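Nucleoside kinase (Methanococcus jannaschii, PDB 2C4E) phosphorylates a broad range of nucleosides to nucleoside monophosphates, preferring inosine, guanosine and cytidine as acceptors and ATP as phosphate donor. Local coordinates at residues Glu200-Asp203 / Tyr204-Arg207. Numbering follows the deposited sequence.
Sequences EIDD and YLER
Arg-207 reaches back along the short helix 201-205 to the carbonyl of Asp-203, its NH1 giving a 2.8 Å hydrogen bond to Asp-203 O. The chain runs extended from CG to NE, and chi4 of 89° then swings the guanidinium so that this oxygen lies at its edge, nearly in plane; seen from the acceptor, NH1 stands tilted 29° from the carbonyl plane. NE forms a salt bridge with Glu-178 of helix 170-178, and together with the NH1 bonds this should hold the guanidinium's rotation. A water accepts from the same NH1 and lies close to Asp-203 OD1, a short 2.5 Å from its oxygen, with a weak bond to Glu-206 OE1; it may ease the closeness of the two carboxylates. Asp-203 has its CG beside its own backbone N (chi1 -59°), turning OD2 back to take the N-H of Glu-200 at 2.9 Å through the anti lone pair. Glu-200 is the N-cap residue, and this bond is the reciprocal half of a capping box. Within the ribokinase fold, Tyr-204 packs this helix against helices 170-178 and 187-197 and strand 182-186, its ring among Phe-190, Phe-199 and Leu-183 while OH bonds Ser-194 OG; ring atom CD1 sits 3.3 Å from Glu-200 O. One turn apart, Ile-201 and Leu-205 lie side by side, Ile-201 CG2 against Leu-205 CD1 at 3.7 Å. The backbone bond from Leu-205 N to Ile-201 O, 3.1 Å, joins the same two residues.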
loop_
_atom_site.group_PDB
_atom_site.type_symbol
_atom_site.label_atom_id
_atom_site.label_comp_id
_atom_site.label_asym_id
_atom_site.label_seq_id
_atom_site.Cartn_x
_atom_site.Cartn_y
_atom_site.Cartn_z
ATOM N N GLU A 200 -34.913 17.617 -9.751
ATOM C CA GLU A 200 -35.794 16.485 -9.547
ATOM C C GLU A 200 -35.603 15.563 -10.760
ATOM O O GLU A 200 -34.879 15.900 -11.709
ATOM C CB GLU A 200 -37.253 16.945 -9.439
ATOM C CG GLU A 200 -37.554 17.802 -8.215
ATOM C CD GLU A 200 -38.889 18.528 -8.325
ATOM O OE1 GLU A 200 -39.003 19.439 -9.177
ATOM O OE2 GLU A 200 -39.829 18.192 -7.570
ATOM N N ILE A 201 -36.237 14.398 -10.712
ATOM C CA ILE A 201 -36.094 13.398 -11.761
ATOM C C ILE A 201 -36.390 13.988 -13.138
ATOM O O ILE A 201 -35.658 13.733 -14.092
ATOM C CB ILE A 201 -36.984 12.168 -11.439
ATOM C CG1 ILE A 201 -36.291 11.330 -10.351
ATOM C CG2 ILE A 201 -37.221 11.303 -12.691
ATOM C CD1 ILE A 201 -37.216 10.520 -9.493
ATOM N N ASP A 202 -37.437 14.798 -13.237
ATOM C CA ASP A 202 -37.858 15.336 -14.529
ATOM C C ASP A 202 -36.801 16.271 -15.120
ATOM O O ASP A 202 -36.671 16.361 -16.349
ATOM C CB ASP A 202 -39.211 16.051 -14.415
ATOM C CG ASP A 202 -40.384 15.083 -14.351
ATOM O OD1 ASP A 202 -41.533 15.553 -14.293
ATOM O OD2 ASP A 202 -40.267 13.842 -14.350
ATOM N N ASP A 203 -36.058 16.967 -14.256
ATOM C CA ASP A 203 -34.925 17.777 -14.718
ATOM C C ASP A 203 -33.814 16.951 -15.355
ATOM O O ASP A 203 -33.238 17.374 -16.346
ATOM C CB ASP A 203 -34.348 18.625 -13.595
ATOM C CG ASP A 203 -35.373 19.559 -12.998
ATOM O OD1 ASP A 203 -35.778 20.525 -13.684
ATOM O OD2 ASP A 203 -35.852 19.400 -11.857
ATOM N N TYR A 204 -33.476 15.802 -14.770
ATOM C CA TYR A 204 -32.538 14.895 -15.426
ATOM C C TYR A 204 -33.068 14.465 -16.767
ATOM O O TYR A 204 -32.312 14.390 -17.743
ATOM C CB TYR A 204 -32.289 13.646 -14.602
ATOM C CG TYR A 204 -31.497 13.894 -13.361
ATOM C CD1 TYR A 204 -32.132 14.056 -12.135
ATOM C CD2 TYR A 204 -30.112 13.944 -13.394
ATOM C CE1 TYR A 204 -31.411 14.276 -10.979
ATOM C CE2 TYR A 204 -29.378 14.153 -12.248
ATOM C CZ TYR A 204 -30.033 14.323 -11.035
ATOM O OH TYR A 204 -29.310 14.521 -9.877
ATOM N N LEU A 205 -34.354 14.158 -16.823
ATOM C CA LEU A 205 -34.919 13.565 -18.036
ATOM C C LEU A 205 -35.092 14.570 -19.175
ATOM O O LEU A 205 -35.344 14.172 -20.305
ATOM C CB LEU A 205 -36.246 12.874 -17.730
ATOM C CG LEU A 205 -36.127 11.648 -16.820
ATOM C CD1 LEU A 205 -37.513 11.193 -16.389
ATOM C CD2 LEU A 205 -35.392 10.537 -17.511
ATOM N N GLU A 206 -34.974 15.866 -18.883
ATOM C CA GLU A 206 -34.889 16.866 -19.949
ATOM C C GLU A 206 -33.521 16.797 -20.637
ATOM O O GLU A 206 -33.355 17.300 -21.734
ATOM C CB GLU A 206 -35.136 18.279 -19.413
ATOM C CG GLU A 206 -36.598 18.545 -19.090
ATOM C CD GLU A 206 -36.836 19.911 -18.461
ATOM O OE1 GLU A 206 -35.971 20.803 -18.607
ATOM O OE2 GLU A 206 -37.889 20.103 -17.820
ATOM N N ARG A 207 -32.551 16.166 -19.987
ATOM C CA ARG A 207 -31.183 16.135 -20.480
ATOM C C ARG A 207 -30.704 14.759 -20.924
ATOM O O ARG A 207 -29.912 14.679 -21.841
ATOM C CB ARG A 207 -30.262 16.677 -19.415
ATOM C CG ARG A 207 -30.521 18.156 -19.182
ATOM C CD ARG A 207 -30.080 18.668 -17.858
ATOM N NE ARG A 207 -30.266 20.116 -17.755
ATOM C CZ ARG A 207 -31.380 20.727 -17.330
ATOM N NH1 ARG A 207 -32.459 20.036 -16.953
ATOM N NH2 ARG A 207 -31.413 22.055 -17.269
HETATM O O HOH W 1 -35.090 21.226 -15.958
#